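Local coordinates for protein NADP-dependent glyceraldehyde-3-phosphate dehydrogenase (Bacillus halodurans, PDB 3PRL) that probably oxidises glyceraldehyde 3-phosphate with NADP+ without phosphorylating the product, as a member of the aldehyde dehydrogenase family, at residues D75-W80 against D115-T120; S111-I116 against P165-A170; I296-V301 against V382-P387; L351-T356 against D375-M380. All blocks are in the same frame, centred on the assembly; numbering follows the deposited sequence.

Interaction 1 (D75-W80 against D115-T120)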
# COMPACT_ATOMS: atom_id res chain seq x y z
N ASP D 75 -15.17 -8.61 16.53
CA ASP D 75 -16.19 -8.29 17.53
C ASP D 75 -15.79 -8.88 18.88
O ASP D 75 -16.05 -8.28 19.91
CB ASP D 75 -17.57 -8.81 17.12
CG ASP D 75 -18.12 -8.13 15.85
OD1 ASP D 75 -18.06 -6.88 15.74
OD2 ASP D 75 -18.64 -8.87 14.98
N LEU D 76 -15.17 -10.07 18.85
CA LEU D 76 -14.65 -10.71 20.07
C LEU D 76 -13.56 -9.86 20.72
O LEU D 76 -13.48 -9.78 21.94
CB LEU D 76 -14.13 -12.13 19.79
CG LEU D 76 -13.50 -12.90 20.97
CD1 LEU D 76 -14.48 -13.09 22.15
CD2 LEU D 76 -12.89 -14.25 20.55
N LEU D 77 -12.74 -9.23 19.89
CA LEU D 77 -11.68 -8.38 20.40
C LEU D 77 -12.26 -7.15 21.08
O LEU D 77 -11.92 -6.88 22.22
CB LEU D 77 -10.66 -8.01 19.31
CG LEU D 77 -9.44 -8.93 19.18
CD1 LEU D 77 -9.80 -10.38 18.86
CD2 LEU D 77 -8.44 -8.38 18.14
N TYR D 78 -13.14 -6.44 20.36
CA TYR D 78 -13.88 -5.30 20.89
C TYR D 78 -14.47 -5.65 22.26
O TYR D 78 -14.28 -4.93 23.23
CB TYR D 78 -15.02 -4.88 19.95
CG TYR D 78 -14.62 -4.30 18.60
CD1 TYR D 78 -13.36 -3.75 18.39
CD2 TYR D 78 -15.53 -4.28 17.54
CE1 TYR D 78 -13.00 -3.22 17.17
CE2 TYR D 78 -15.18 -3.74 16.30
CZ TYR D 78 -13.91 -3.21 16.12
OH TYR D 78 -13.54 -2.68 14.91
N ALA D 79 -15.18 -6.78 22.32
CA ALA D 79 -15.85 -7.25 23.56
C ALA D 79 -14.87 -7.49 24.70
O ALA D 79 -15.13 -7.12 25.85
CB ALA D 79 -16.66 -8.52 23.31
N TRP D 80 -13.73 -8.09 24.36
CA TRP D 80 -12.68 -8.35 25.33
C TRP D 80 -12.13 -7.03 25.86
O TRP D 80 -11.96 -6.87 27.05
CB TRP D 80 -11.59 -9.19 24.66
CG TRP D 80 -10.39 -9.53 25.49
CD1 TRP D 80 -10.31 -9.64 26.85
CD2 TRP D 80 -9.09 -9.85 24.99
NE1 TRP D 80 -9.04 -10.00 27.22
CE2 TRP D 80 -8.27 -10.14 26.10
CE3 TRP D 80 -8.54 -9.93 23.70
CZ2 TRP D 80 -6.93 -10.49 25.96
CZ3 TRP D 80 -7.21 -10.27 23.57
CH2 TRP D 80 -6.42 -10.56 24.69
N ASP D 115 -6.86 -0.48 24.51
CA ASP D 115 -6.57 0.39 23.39
C ASP D 115 -5.79 -0.33 22.29
O ASP D 115 -6.07 -0.12 21.11
CB ASP D 115 -5.80 1.62 23.86
CG ASP D 115 -6.66 2.58 24.66
OD1 ASP D 115 -7.92 2.47 24.63
OD2 ASP D 115 -6.08 3.46 25.31
N ILE D 116 -4.83 -1.18 22.68
CA ILE D 116 -4.08 -1.99 21.71
C ILE D 116 -4.95 -3.06 21.05
O ILE D 116 -4.82 -3.32 19.84
CB ILE D 116 -2.82 -2.67 22.34
CG1 ILE D 116 -1.70 -1.65 22.54
CG2 ILE D 116 -2.27 -3.75 21.43
CD1 ILE D 116 -0.80 -1.98 23.76
N ILE D 117 -5.84 -3.67 21.83
CA ILE D 117 -6.73 -4.71 21.33
C ILE D 117 -7.74 -4.13 20.32
O ILE D 117 -8.03 -4.77 19.31
CB ILE D 117 -7.43 -5.45 22.50
CG1 ILE D 117 -6.40 -6.26 23.31
CG2 ILE D 117 -8.59 -6.34 22.01
CD1 ILE D 117 -6.88 -6.63 24.67
N ARG D 118 -8.27 -2.94 20.59
CA ARG D 118 -9.25 -2.34 19.66
C ARG D 118 -8.59 -1.94 18.34
O ARG D 118 -9.13 -2.22 17.27
CB ARG D 118 -9.98 -1.16 20.30
CG ARG D 118 -10.87 -1.58 21.45
CD ARG D 118 -11.97 -0.60 21.66
NE ARG D 118 -12.23 -0.41 23.07
CZ ARG D 118 -11.63 0.51 23.82
NH1 ARG D 118 -10.72 1.32 23.28
NH2 ARG D 118 -11.94 0.61 25.11
N HIS D 119 -7.42 -1.32 18.43
CA HIS D 119 -6.68 -0.84 17.27
C HIS D 119 -6.15 -1.97 16.39
O HIS D 119 -6.05 -1.80 15.17
CB HIS D 119 -5.53 0.04 17.72
CG HIS D 119 -5.03 0.96 16.66
ND1 HIS D 119 -5.49 2.26 16.52
CD2 HIS D 119 -4.12 0.77 15.68
CE1 HIS D 119 -4.87 2.82 15.50
NE2 HIS D 119 -4.04 1.94 14.97
N THR D 120 -5.80 -3.09 17.03
CA THR D 120 -5.42 -4.35 16.40
C THR D 120 -6.60 -4.95 15.64
O THR D 120 -6.45 -5.42 14.50
CB THR D 120 -4.92 -5.40 17.48
OG1 THR D 120 -3.68 -4.97 18.06
CG2 THR D 120 -4.70 -6.76 16.89

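Interaction 2 (S111-I116 against P165-A170)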
# COMPACT_ATOMS: atom_id res chain seq x y z
N SER D 111 -5.70 -0.11 30.77
CA SER D 111 -6.33 0.87 29.85
C SER D 111 -5.69 0.79 28.48
O SER D 111 -6.38 0.67 27.47
CB SER D 111 -6.18 2.31 30.34
OG SER D 111 -6.75 2.50 31.61
N ARG D 112 -4.36 0.84 28.47
CA ARG D 112 -3.60 0.85 27.23
C ARG D 112 -3.81 -0.47 26.50
O ARG D 112 -3.88 -0.48 25.27
CB ARG D 112 -2.11 1.14 27.47
CG ARG D 112 -1.27 1.28 26.19
CD ARG D 112 0.13 1.87 26.45
NE ARG D 112 1.12 1.36 25.50
CZ ARG D 112 2.43 1.59 25.57
NH1 ARG D 112 2.95 2.32 26.55
NH2 ARG D 112 3.24 1.07 24.65
N THR D 113 -3.92 -1.57 27.26
CA THR D 113 -4.12 -2.90 26.69
C THR D 113 -5.38 -2.96 25.82
O THR D 113 -5.31 -3.43 24.67
CB THR D 113 -4.13 -4.02 27.80
OG1 THR D 113 -2.80 -4.24 28.28
CG2 THR D 113 -4.67 -5.33 27.27
N ALA D 114 -6.50 -2.48 26.35
CA ALA D 114 -7.77 -2.43 25.60
C ALA D 114 -7.66 -1.54 24.38
O ALA D 114 -8.26 -1.80 23.34
CB ALA D 114 -8.94 -1.98 26.49
N ASP D 115 -6.86 -0.48 24.51
CA ASP D 115 -6.57 0.39 23.39
C ASP D 115 -5.79 -0.33 22.29
O ASP D 115 -6.07 -0.12 21.11
CB ASP D 115 -5.80 1.62 23.86
CG ASP D 115 -6.66 2.58 24.66
OD1 ASP D 115 -7.92 2.47 24.63
OD2 ASP D 115 -6.08 3.46 25.31
N ILE D 116 -4.83 -1.18 22.68
CA ILE D 116 -4.08 -1.99 21.71
C ILE D 116 -4.95 -3.06 21.05
O ILE D 116 -4.82 -3.32 19.84
CB ILE D 116 -2.82 -2.67 22.34
CG1 ILE D 116 -1.70 -1.65 22.54
CG2 ILE D 116 -2.27 -3.75 21.43
CD1 ILE D 116 -0.80 -1.98 23.76
N PRO D 165 2.42 -7.81 32.24
CA PRO D 165 1.78 -9.12 32.18
C PRO D 165 0.33 -9.11 31.62
O PRO D 165 -0.29 -10.16 31.50
CB PRO D 165 1.81 -9.57 33.63
CG PRO D 165 1.67 -8.29 34.40
CD PRO D 165 2.33 -7.22 33.60
N VAL D 166 -0.19 -7.93 31.30
CA VAL D 166 -1.46 -7.81 30.61
C VAL D 166 -1.12 -7.24 29.23
O VAL D 166 -1.39 -7.86 28.20
CB VAL D 166 -2.50 -6.97 31.45
CG1 VAL D 166 -3.77 -6.72 30.69
CG2 VAL D 166 -2.85 -7.73 32.72
N ASN D 167 -0.44 -6.10 29.22
CA ASN D 167 -0.03 -5.42 27.99
C ASN D 167 0.75 -6.26 26.98
O ASN D 167 0.37 -6.35 25.81
CB ASN D 167 0.74 -4.15 28.34
CG ASN D 167 0.85 -3.19 27.19
OD1 ASN D 167 1.61 -3.41 26.25
ND2 ASN D 167 0.07 -2.10 27.26
N LEU D 168 1.85 -6.89 27.43
CA LEU D 168 2.72 -7.65 26.54
C LEU D 168 2.19 -9.06 26.27
O LEU D 168 2.64 -9.74 25.35
CB LEU D 168 4.16 -7.69 27.09
CG LEU D 168 4.89 -6.35 27.25
CD1 LEU D 168 6.32 -6.59 27.67
CD2 LEU D 168 4.84 -5.53 25.98
N ALA D 169 1.19 -9.46 27.06
CA ALA D 169 0.41 -10.67 26.76
C ALA D 169 -0.64 -10.46 25.64
O ALA D 169 -0.61 -11.13 24.60
CB ALA D 169 -0.22 -11.20 28.04
N ALA D 170 -1.57 -9.53 25.85
CA ALA D 170 -2.56 -9.13 24.82
C ALA D 170 -1.97 -8.64 23.49
O ALA D 170 -2.57 -8.81 22.43
CB ALA D 170 -3.48 -8.10 25.37

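Interaction 3 (I296-V301 against V382-P387)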
# COMPACT_ATOMS: atom_id res chain seq x y z
N ILE D 296 16.18 4.16 28.71
CA ILE D 296 17.52 4.71 28.71
C ILE D 296 18.31 4.12 29.89
O ILE D 296 17.89 4.20 31.04
CB ILE D 296 17.48 6.25 28.79
CG1 ILE D 296 16.87 6.86 27.52
CG2 ILE D 296 18.84 6.82 29.17
CD1 ILE D 296 17.73 6.79 26.28
N LYS D 297 19.46 3.53 29.60
CA LYS D 297 20.26 2.88 30.63
C LYS D 297 21.71 3.31 30.56
O LYS D 297 22.53 2.75 31.25
CB LYS D 297 20.17 1.37 30.49
CG LYS D 297 18.82 0.77 30.86
CD LYS D 297 18.75 -0.61 30.30
CE LYS D 297 17.42 -1.24 30.59
NZ LYS D 297 17.02 -2.09 29.41
N ARG D 298 22.01 4.30 29.72
CA ARG D 298 23.36 4.76 29.43
C ARG D 298 23.29 6.21 28.98
O ARG D 298 22.55 6.52 28.04
CB ARG D 298 23.94 3.97 28.25
CG ARG D 298 24.77 2.76 28.57
CD ARG D 298 25.56 2.36 27.32
NE ARG D 298 24.73 1.82 26.25
CZ ARG D 298 25.21 1.24 25.14
NH1 ARG D 298 26.53 1.12 24.96
NH2 ARG D 298 24.37 0.77 24.22
N VAL D 299 24.06 7.09 29.61
CA VAL D 299 24.18 8.44 29.08
C VAL D 299 25.59 8.72 28.57
O VAL D 299 26.53 8.82 29.35
CB VAL D 299 23.80 9.54 30.09
CG1 VAL D 299 23.90 10.92 29.43
CG2 VAL D 299 22.39 9.31 30.66
N PHE D 300 25.73 8.85 27.26
CA PHE D 300 26.94 9.43 26.69
C PHE D 300 26.71 10.94 26.57
O PHE D 300 25.89 11.38 25.76
CB PHE D 300 27.24 8.86 25.30
CG PHE D 300 27.40 7.36 25.26
CD1 PHE D 300 28.54 6.75 25.76
CD2 PHE D 300 26.41 6.57 24.71
CE1 PHE D 300 28.69 5.37 25.72
CE2 PHE D 300 26.54 5.18 24.66
CZ PHE D 300 27.68 4.59 25.16
N VAL D 301 27.41 11.73 27.38
CA VAL D 301 27.22 13.18 27.39
C VAL D 301 28.51 13.92 27.05
O VAL D 301 29.57 13.64 27.61
CB VAL D 301 26.64 13.70 28.76
CG1 VAL D 301 27.55 13.37 29.92
CG2 VAL D 301 26.35 15.19 28.69
N VAL D 382 28.48 -2.10 34.48
CA VAL D 382 27.23 -1.33 34.44
C VAL D 382 27.14 -0.47 33.18
O VAL D 382 26.08 0.08 32.88
CB VAL D 382 27.03 -0.47 35.75
CG1 VAL D 382 27.90 0.81 35.73
CG2 VAL D 382 25.55 -0.13 35.99
N ALA D 383 28.24 -0.36 32.44
CA ALA D 383 28.25 0.39 31.19
C ALA D 383 27.71 -0.46 30.04
O ALA D 383 27.46 0.04 28.94
CB ALA D 383 29.68 0.89 30.87
N TRP D 384 27.50 -1.75 30.32
CA TRP D 384 27.24 -2.74 29.29
C TRP D 384 26.05 -3.61 29.65
O TRP D 384 25.10 -3.73 28.86
CB TRP D 384 28.50 -3.61 29.05
CG TRP D 384 29.73 -2.82 28.66
CD1 TRP D 384 30.90 -2.70 29.38
CD2 TRP D 384 29.92 -2.05 27.47
NE1 TRP D 384 31.79 -1.91 28.70
CE2 TRP D 384 31.22 -1.49 27.53
CE3 TRP D 384 29.11 -1.78 26.35
CZ2 TRP D 384 31.73 -0.67 26.52
CZ3 TRP D 384 29.63 -0.96 25.33
CH2 TRP D 384 30.93 -0.42 25.42
N GLU D 385 26.09 -4.20 30.85
CA GLU D 385 25.08 -5.16 31.29
C GLU D 385 23.77 -4.50 31.74
O GLU D 385 23.74 -3.70 32.69
CB GLU D 385 25.61 -6.05 32.43
CG GLU D 385 26.95 -6.74 32.16
CD GLU D 385 27.37 -7.71 33.27
OE1 GLU D 385 26.52 -8.11 34.11
OE2 GLU D 385 28.56 -8.08 33.30
N GLU D 386 22.68 -4.88 31.07
CA GLU D 386 21.35 -4.43 31.45
C GLU D 386 21.04 -4.90 32.88
O GLU D 386 21.00 -6.09 33.15
CB GLU D 386 20.32 -4.99 30.46
CG GLU D 386 18.87 -4.74 30.84
CD GLU D 386 17.87 -5.41 29.89
OE1 GLU D 386 17.96 -6.64 29.68
OE2 GLU D 386 16.99 -4.70 29.36
N PRO D 387 20.84 -3.94 33.80
CA PRO D 387 20.69 -4.18 35.24
C PRO D 387 19.29 -4.65 35.58
O PRO D 387 19.11 -5.42 36.53
CB PRO D 387 20.93 -2.79 35.85
CG PRO D 387 21.48 -1.94 34.72
CD PRO D 387 20.82 -2.50 33.51
O HOH W 1 28.44 1.40 27.11

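Interaction 4 (L351-T356 against D375-M380)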
# COMPACT_ATOMS: atom_id res chain seq x y z
N LEU D 351 31.74 1.32 41.63
CA LEU D 351 32.38 2.06 42.72
C LEU D 351 33.77 1.50 43.00
O LEU D 351 34.69 2.26 43.30
CB LEU D 351 31.53 2.05 44.00
CG LEU D 351 30.11 2.63 43.95
CD1 LEU D 351 29.43 2.49 45.31
CD2 LEU D 351 30.11 4.08 43.50
N GLU D 352 33.90 0.18 42.88
CA GLU D 352 35.17 -0.52 43.07
C GLU D 352 36.19 -0.08 42.01
O GLU D 352 37.39 -0.01 42.29
CB GLU D 352 34.94 -2.03 43.02
CG GLU D 352 36.17 -2.89 43.32
CD GLU D 352 35.93 -4.37 43.06
OE1 GLU D 352 34.82 -4.87 43.38
OE2 GLU D 352 36.85 -5.04 42.54
N ASN D 353 35.70 0.22 40.81
CA ASN D 353 36.53 0.74 39.72
C ASN D 353 36.47 2.27 39.65
O ASN D 353 36.76 2.87 38.61
CB ASN D 353 36.12 0.11 38.39
CG ASN D 353 37.13 0.37 37.27
OD1 ASN D 353 36.82 1.05 36.29
ND2 ASN D 353 38.34 -0.16 37.42
N GLY D 354 36.05 2.87 40.75
CA GLY D 354 36.21 4.31 40.98
C GLY D 354 35.18 5.25 40.38
O GLY D 354 35.51 6.41 40.12
N ALA D 355 33.95 4.78 40.19
CA ALA D 355 32.89 5.66 39.68
C ALA D 355 32.35 6.53 40.80
O ALA D 355 32.26 6.08 41.95
CB ALA D 355 31.76 4.87 39.03
N THR D 356 32.00 7.77 40.47
CA THR D 356 31.46 8.67 41.48
C THR D 356 29.99 8.39 41.73
O THR D 356 29.17 8.39 40.80
CB THR D 356 31.65 10.16 41.10
OG1 THR D 356 32.97 10.36 40.59
CG2 THR D 356 31.44 11.05 42.32
N ASP D 375 31.07 9.46 35.85
CA ASP D 375 32.42 9.12 35.40
C ASP D 375 32.58 7.63 35.08
O ASP D 375 33.66 7.05 35.26
CB ASP D 375 33.45 9.60 36.42
CG ASP D 375 33.51 11.12 36.51
OD1 ASP D 375 34.22 11.73 35.69
OD2 ASP D 375 32.85 11.69 37.41
N VAL D 376 31.49 7.03 34.60
CA VAL D 376 31.41 5.60 34.36
C VAL D 376 32.28 5.22 33.17
O VAL D 376 32.30 5.91 32.16
CB VAL D 376 29.95 5.11 34.23
CG1 VAL D 376 29.87 3.66 33.74
CG2 VAL D 376 29.25 5.24 35.57
N THR D 377 33.01 4.12 33.32
CA THR D 377 34.00 3.75 32.31
C THR D 377 33.62 2.47 31.57
O THR D 377 32.87 1.63 32.09
CB THR D 377 35.43 3.65 32.93
OG1 THR D 377 35.47 2.65 33.94
CG2 THR D 377 35.87 5.00 33.52
N PRO D 378 34.13 2.32 30.33
CA PRO D 378 33.95 1.09 29.57
C PRO D 378 34.47 -0.17 30.27
O PRO D 378 34.14 -1.27 29.84
CB PRO D 378 34.77 1.36 28.30
CG PRO D 378 34.74 2.82 28.15
CD PRO D 378 34.81 3.35 29.54
N ALA D 379 35.27 -0.02 31.33
CA ALA D 379 35.76 -1.18 32.11
C ALA D 379 34.76 -1.69 33.16
O ALA D 379 34.93 -2.78 33.72
CB ALA D 379 37.12 -0.86 32.77
N MET D 380 33.72 -0.89 33.41
CA MET D 380 32.70 -1.21 34.42
C MET D 380 31.55 -1.98 33.77
O MET D 380 31.06 -1.62 32.69
CB MET D 380 32.16 0.06 35.06
CG MET D 380 33.23 1.06 35.49
SD MET D 380 32.56 2.64 36.02
CE MET D 380 34.05 3.47 36.58

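Interaction 1 (D75-W80 against D115-T120)
Trp80 carries its indole on a CG set opposite the backbone N (chi1 178°), while Ile117 directs CG1 opposite its carbonyl carbon, and these torsions bring the methyl CD1 of Ile117 onto the indole face. The contact is antiparallel helix packing in the helical layer of the cofactor domain: helix 70-86 runs beside helix 103-124, with segment axes 8.6 Å apart and directions differing by 163°. Ile117 CD1 stands 3.7 Å from the centroid of the six-membered ring of Trp80, only 6° off its normal, a CH-pi contact made squarely from above. The other branch of Ile117 faces Leu77: CG2 lies 3.8 Å from Leu77 CB and 3.4 Å from Leu77 O, wedged against the neighbouring helix backbone. The indole NE1 is bonded to Met198 O, which helps to set the ring's rotation. With alanine at Trp80, Ile117 CD1 would probably lose its aromatic seat and Met198 O the indole N-H. On the polar side, Arg118 pairs with Glu85 through NH2 and weakly with Asp115 through NH1. Within helix 103-124, Ile116 O is gripped twice, by Thr120 N and, from the opposite face of the carbonyl plane, by Thr120 OG1 at 2.7 Å.

Interaction 2 (S111-I116 against P165-A170)
Thr113 lies against the start of helix 167-178 and the residue before it, overlapping Val166, Asn167 and Ala170 with its two branches. That helix is the connection of a beta-alpha-beta crossover in the Rossmann-like cofactor domain, joining strand 144-159 to its parallel neighbour 182-186, and helix 103-124 packs across its beginning. The branches of Thr113 divide the work. Methyl CG2 meets Ala170 CB at 3.6 Å and Val166 CG1 at 3.8 Å, an apolar patch where the helices meet. Hydroxyl OG1 sits 3.0 Å from Asn167 CA, close against the backbone, but its hydrogen bond goes to Glu109 O in its own helix. Glu109 also ties the two helices directly, since its OE2 accepts from the backbone N of both Val166 and Asn167.

Asn167 sends its amide into the interface with CG swung opposite the backbone N (chi1 -163°). The aliphatic part of Arg112 passes along ND2, CG being 3.8 Å away. The guanidinium beyond is turned almost perpendicular to the amide, with planes 87° apart, and its NE is held in a salt bridge by Asp449. A glycine at Asn167 would probably leave Ile116 CD1 and the Arg112 stem without their flat partner and open a gap between the helices. Asn167 is about 8 Å, side chain to side chain, from Glu259, the predicted active-site residue. Resting beside the amide at nearly equal distances from its two ends, Ile116 CD1 lies 3.6 Å from Asn167 ND2 and 3.7 Å from Asn167 OD1.

Interaction 3 (I296-V301 against V382-P387)
Lys297 and Glu386 form the tight end of this contact, which joins strand 296-302 to the loop 382-387 in the catalytic domain of the aldehyde dehydrogenase fold. The strand runs parallel between strands 264-268 and 391-397, and the loop leads into the latter. Lys297 NZ is hydrogen-bonded to Glu386 OE2 at 2.6 Å in a salt bridge whose lysine is buried, meeting the lone pair that points away from the other carboxylate oxygen. The lysine chain is straight until a bend at chi4 (144°) turns the ammonium to the acid. Glu386 answers with an extended chain and also accepts from Gly262 N through OE2. Further acceptors gather round the ammonium, the carbonyls of Gly262, Arg292 and Cys293, so the ammonium is held from several directions. Lower on the lysine stem, CD packs on Pro387 CD at 4.3 Å.

The other end is looser and bridged by water. Arg298 does not bond the loop directly: a water accepts from its NH1 (2.9 Å) and donates to Ala383 O, while CD of Arg298 brushes the same oxygen at 3.4 Å. The guanidinium meets Trp384 obliquely, with planes 60° apart and NH1 3.8 Å from CZ3, and it is steadied by Lys263 O, which accepts from NH2. NH1 also lies in the ring plane at the edge of Phe300, a neighbour in the same strand. On the indole, NE1 bonds Pro378 O. The bridging water stands 3.2 Å above the plane of the Trp384 ring, offset toward its rim.

Interaction 4 (L351-T356 against D375-M380)
Apolar contact comes first: Ala355 CB is touched by the thioether end of Met380, CE at 3.6 Å and SD at 3.8 Å, and Val376 CG2 adds a more distant touch. The site joins the Schellman motif that ends helix 337-352 to a type I turn, Thr377 to Met380, in the catalytic domain. Met380 arrives there because its chain is extended beyond CG (chi2 172°, chi3 175°), which brings CE against the backbone of 353-355, 3.4 Å from Asn353 O.

Backbone bonds shape both partners. Gly354, with positive phi, is the C-prime residue; its N bonds Leu351 O, and Ala355 N bonds Ala350 O, turning the chain out of the helix into strand 356-359. Met380 N to Thr377 O closes the turn.

Side-chain polar contacts lie toward the outer edge. Thr356 and Asp375 lie side by side, and OG1 of Thr356 gives a weak hydrogen bond to OD2 of Asp375 at 3.4 Å; this pair flanks the antiparallel pairing of strands 356-359 and 367-374. Asn353 OD1 comes 3.1 Å from Thr377 OG1. Sulfur joins in as well: Thr377 N points almost straight at Met380 SD, 3.1 Å away at 170°, a weak bond within the turn.

Interactions 1 and 2 form one continuous core on helix 103-124, their centres 10 Å apart: Ala170 CB touches both Ile117 CD1 (3.8 Å) and Trp80 CH2 (3.9 Å), joining the helix pair to the crossover helix. Interactions 3 and 4, centred 12 Å apart, belong to the catalytic domain and meet through Trp384 NE1 and Pro378 O, a probable hydrogen bond of 2.7 Å. Interactions 2 and 3 do not touch, nearest atoms being about 11 Å apart, yet both lie close to NADP-binding residues, although no cofactor occupies this chain: Val166 is about 8 Å from Ser160 and Glu386 about 6 Å from Gly240, measured between side chains. Interaction 4 lies away from the annotated sites.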